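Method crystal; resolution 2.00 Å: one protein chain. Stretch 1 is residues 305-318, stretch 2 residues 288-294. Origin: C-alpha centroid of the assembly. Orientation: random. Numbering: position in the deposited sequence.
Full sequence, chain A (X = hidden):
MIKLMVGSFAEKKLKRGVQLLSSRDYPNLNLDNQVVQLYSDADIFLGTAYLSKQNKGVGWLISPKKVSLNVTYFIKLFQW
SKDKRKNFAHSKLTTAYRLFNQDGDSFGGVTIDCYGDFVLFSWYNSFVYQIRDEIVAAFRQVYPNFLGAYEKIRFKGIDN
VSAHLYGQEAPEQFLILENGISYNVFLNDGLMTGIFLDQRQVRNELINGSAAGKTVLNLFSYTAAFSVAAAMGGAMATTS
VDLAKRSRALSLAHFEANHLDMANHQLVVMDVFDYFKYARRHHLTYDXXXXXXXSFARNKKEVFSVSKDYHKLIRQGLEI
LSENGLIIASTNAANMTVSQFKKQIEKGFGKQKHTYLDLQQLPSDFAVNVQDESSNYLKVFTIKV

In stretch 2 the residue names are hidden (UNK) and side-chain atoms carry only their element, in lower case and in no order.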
# COMPACT_ATOMS: atom_id res chain seq x y z
N SER A 305 13.66 -1.89 9.91
CA SER A 305 13.99 -0.53 9.47
C SER A 305 14.50 -0.54 8.03
O SER A 305 15.66 -0.88 7.78
CB SER A 305 15.07 0.08 10.37
OG SER A 305 15.57 1.29 9.81
N VAL A 306 13.64 -0.17 7.09
CA VAL A 306 14.02 -0.13 5.69
C VAL A 306 15.12 0.89 5.43
O VAL A 306 16.17 0.58 4.85
CB VAL A 306 12.81 0.22 4.79
CG1 VAL A 306 13.26 0.42 3.35
CG2 VAL A 306 11.79 -0.91 4.87
N SER A 307 14.87 2.12 5.87
CA SER A 307 15.81 3.21 5.67
C SER A 307 17.22 2.89 6.15
O SER A 307 18.19 3.39 5.59
CB SER A 307 15.31 4.47 6.39
OG SER A 307 15.23 4.25 7.79
N LYS A 308 17.33 2.03 7.17
CA LYS A 308 18.64 1.70 7.72
C LYS A 308 19.22 0.31 7.45
O LYS A 308 20.42 0.19 7.21
CB LYS A 308 18.63 1.92 9.24
CG LYS A 308 18.83 3.36 9.69
CD LYS A 308 17.79 4.32 9.11
CE LYS A 308 18.04 5.74 9.58
NZ LYS A 308 17.09 6.72 8.99
N ASP A 309 18.38 -0.72 7.48
CA ASP A 309 18.89 -2.08 7.30
C ASP A 309 18.53 -2.82 6.01
O ASP A 309 18.88 -4.00 5.86
CB ASP A 309 18.45 -2.96 8.48
CG ASP A 309 18.78 -2.34 9.82
OD1 ASP A 309 19.82 -1.67 9.93
OD2 ASP A 309 18.00 -2.55 10.78
N TYR A 310 17.86 -2.17 5.07
CA TYR A 310 17.51 -2.88 3.85
C TYR A 310 18.74 -3.48 3.16
O TYR A 310 18.66 -4.59 2.60
CB TYR A 310 16.76 -1.95 2.89
CG TYR A 310 15.82 -2.70 1.95
CD1 TYR A 310 14.45 -2.80 2.24
CD2 TYR A 310 16.31 -3.36 0.83
CE1 TYR A 310 13.60 -3.54 1.41
CE2 TYR A 310 15.47 -4.10 0.00
CZ TYR A 310 14.12 -4.19 0.30
OH TYR A 310 13.30 -4.92 -0.53
N HIS A 311 19.87 -2.79 3.21
CA HIS A 311 21.08 -3.30 2.54
C HIS A 311 21.47 -4.69 3.04
O HIS A 311 22.12 -5.45 2.32
CB HIS A 311 22.27 -2.33 2.73
CG HIS A 311 22.78 -2.25 4.14
ND1 HIS A 311 22.11 -1.58 5.15
CD2 HIS A 311 23.88 -2.79 4.72
CE1 HIS A 311 22.78 -1.71 6.28
NE2 HIS A 311 23.86 -2.44 6.05
N LYS A 312 21.07 -5.02 4.25
CA LYS A 312 21.40 -6.33 4.81
C LYS A 312 20.59 -7.44 4.15
O LYS A 312 21.08 -8.56 3.97
CB LYS A 312 21.14 -6.34 6.31
CG LYS A 312 22.06 -5.42 7.10
CD LYS A 312 21.70 -5.43 8.57
CE LYS A 312 21.86 -6.82 9.16
NZ LYS A 312 21.66 -6.80 10.64
N LEU A 313 19.35 -7.13 3.78
CA LEU A 313 18.49 -8.12 3.13
C LEU A 313 19.06 -8.43 1.74
O LEU A 313 19.09 -9.59 1.32
CB LEU A 313 17.06 -7.59 2.99
CG LEU A 313 16.41 -7.17 4.30
CD1 LEU A 313 15.01 -6.62 4.02
CD2 LEU A 313 16.34 -8.36 5.26
N ILE A 314 19.50 -7.39 1.05
CA ILE A 314 20.08 -7.55 -0.28
C ILE A 314 21.40 -8.32 -0.21
O ILE A 314 21.63 -9.23 -1.00
CB ILE A 314 20.33 -6.17 -0.93
CG1 ILE A 314 18.99 -5.49 -1.23
CG2 ILE A 314 21.15 -6.33 -2.20
CD1 ILE A 314 18.19 -6.17 -2.35
N ARG A 315 22.26 -7.95 0.74
CA ARG A 315 23.56 -8.59 0.90
C ARG A 315 23.42 -10.07 1.18
O ARG A 315 24.02 -10.91 0.50
CB ARG A 315 24.35 -7.93 2.04
CG ARG A 315 25.77 -8.50 2.25
CD ARG A 315 26.55 -7.75 3.33
NE ARG A 315 26.73 -6.34 3.00
CZ ARG A 315 25.99 -5.35 3.49
NH1 ARG A 315 24.99 -5.61 4.34
NH2 ARG A 315 26.23 -4.10 3.11
N GLN A 316 22.63 -10.40 2.19
CA GLN A 316 22.44 -11.80 2.55
C GLN A 316 21.64 -12.58 1.51
O GLN A 316 21.87 -13.77 1.31
CB GLN A 316 21.82 -11.88 3.95
CG GLN A 316 22.80 -11.37 5.01
CD GLN A 316 22.35 -11.67 6.43
OE1 GLN A 316 21.82 -12.75 6.71
NE2 GLN A 316 22.58 -10.73 7.34
N GLY A 317 20.72 -11.90 0.83
CA GLY A 317 19.95 -12.56 -0.20
C GLY A 317 20.86 -12.98 -1.35
O GLY A 317 20.73 -14.07 -1.91
N LEU A 318 21.80 -12.10 -1.70
CA LEU A 318 22.74 -12.38 -2.77
C LEU A 318 23.57 -13.62 -2.48
O LEU A 318 23.99 -14.32 -3.41
CB LEU A 318 23.67 -11.19 -2.99
CG LEU A 318 23.01 -10.00 -3.68
CD1 LEU A 318 23.92 -8.79 -3.65
CD2 LEU A 318 22.69 -10.39 -5.11
N UNK A 288 15.14 -16.81 -7.86
CA UNK A 288 14.49 -15.53 -7.66
C UNK A 288 14.19 -15.33 -6.18
O UNK A 288 13.63 -16.22 -5.54
c UNK A 288 12.45 -14.15 -8.24
c UNK A 288 13.43 -15.74 -9.93
c UNK A 288 13.15 -15.49 -8.45
c UNK A 288 12.15 -15.92 -10.77
N UNK A 289 14.57 -14.17 -5.64
CA UNK A 289 14.31 -13.86 -4.24
C UNK A 289 13.49 -12.58 -4.16
O UNK A 289 13.87 -11.54 -4.70
c UNK A 289 15.63 -13.67 -3.44
c UNK A 289 16.43 -14.98 -3.43
c UNK A 289 17.77 -14.88 -2.74
c UNK A 289 15.32 -13.27 -2.00
N UNK A 290 12.33 -12.68 -3.52
CA UNK A 290 11.46 -11.53 -3.38
C UNK A 290 11.63 -11.05 -1.95
O UNK A 290 11.57 -11.84 -1.02
c UNK A 290 9.99 -11.91 -3.63
c UNK A 290 9.85 -12.45 -5.06
c UNK A 290 9.09 -10.70 -3.37
c UNK A 290 8.47 -12.99 -5.40
N UNK A 291 11.86 -9.75 -1.80
CA UNK A 291 12.06 -9.16 -0.48
C UNK A 291 11.02 -8.05 -0.32
O UNK A 291 11.00 -7.09 -1.10
c UNK A 291 13.78 -8.12 1.04
c UNK A 291 13.49 -8.58 -0.38
c UNK A 291 14.49 -9.65 -0.83
c UNK A 291 15.93 -9.18 -0.91
N UNK A 292 10.17 -8.17 0.69
CA UNK A 292 9.12 -7.18 0.90
C UNK A 292 8.76 -7.02 2.38
O UNK A 292 7.67 -7.41 2.81
c UNK A 292 7.89 -7.60 0.08
c UNK A 292 6.77 -6.57 0.13
o UNK A 292 7.06 -5.37 0.02
o UNK A 292 5.60 -6.99 0.26
N UNK A 293 9.67 -6.44 3.17
CA UNK A 293 9.44 -6.23 4.61
C UNK A 293 8.24 -5.32 4.87
O UNK A 293 8.04 -4.33 4.17
c UNK A 293 11.26 -4.91 3.87
c UNK A 293 10.76 -5.62 5.08
c UNK A 293 10.98 -5.90 2.77
N UNK A 294 7.43 -5.65 5.88
CA UNK A 294 6.23 -4.89 6.27
C UNK A 294 6.52 -3.43 6.60
O UNK A 294 7.52 -3.11 7.25
c UNK A 294 6.28 -7.01 7.33
c UNK A 294 7.67 -6.76 6.82
c UNK A 294 5.73 -5.64 7.50

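Position 288 carries four side-chain carbons and no other element, forked at the first carbon, with one arm two carbons long. They touch nothing on stretch 1. That branching at CB is the signature of isoleucine, so this is Ile 288, buried in a strand, where beta-branched residues fit comfortably.

Position 289 has the same four carbons and the same fork, but CA-to-CB points toward the helix. The tip of the longer arm lies 3.2 Å from Gly 317 O. The residue is Ile 289, and the contact is CD1 against that carbonyl oxygen. Gly 317 has no side chain to stand between the helix backbone and the strand, and here Gly 317 CA and Ile 289 CA lie 7.1 Å apart.

Position 290 repeats the forked four-carbon pattern, with CA-to-CB pointing away from the helix and no contact to it. It is Ile 290, buried on the other side of the strand, as the alternation of a strand requires.

Position 291 again has four carbons forked at the first, with CA-to-CB directed toward the helix. Its short arm lies 3.6 Å from Leu 313 CD1, and the end of its long arm 4.0 Å from Ile 314 CD1. This is Ile 291, whose CG2 and CD1 make those two contacts; CG2 also lies 4.0 Å from Tyr 310 CZ. A side chain forked at CB can thus reach different helix residues with its two arms.

Position 292, just past the strand, shows two carbons, the second carrying two oxygens: a short carboxylate. CA-to-CB points away from the helix, and the side chain makes no contact with it. This is Asp 292, and both oxygens are hydrogen-bonded elsewhere in the structure, which suits a charged group kept out of an apolar contact.

Position 293 has three carbons closing a ring onto the backbone N, with CA-to-CB directed toward the helix, and the ring packs against Tyr 310, Leu 313 and Val 306. Only proline closes such a ring, so this is Pro 293, its CG 3.7 Å from Tyr 310 CE1, 4.1 Å from Leu 313 CD1 and 4.2 Å from Val 306 CG2. A compact apolar ring suits this pocket.

Position 294 is a second three-carbon ring closed onto N, with CA-to-CB directed away and no contact made. It is Pro 294. Its ring restricts phi, here -57°, which suits a loop leaving the strand.

The contact is apolar packing, without a hydrogen bond between the stretches. Helix and strand run nearly antiparallel, at 164°, so Val 306 faces Pro 293 while Gly 317 faces Ile 289. Between them, Ile 291 buries the largest area, against Tyr 310, Leu 313 and Ile 314.

Stretch 2 (288-294) IIIIDPP
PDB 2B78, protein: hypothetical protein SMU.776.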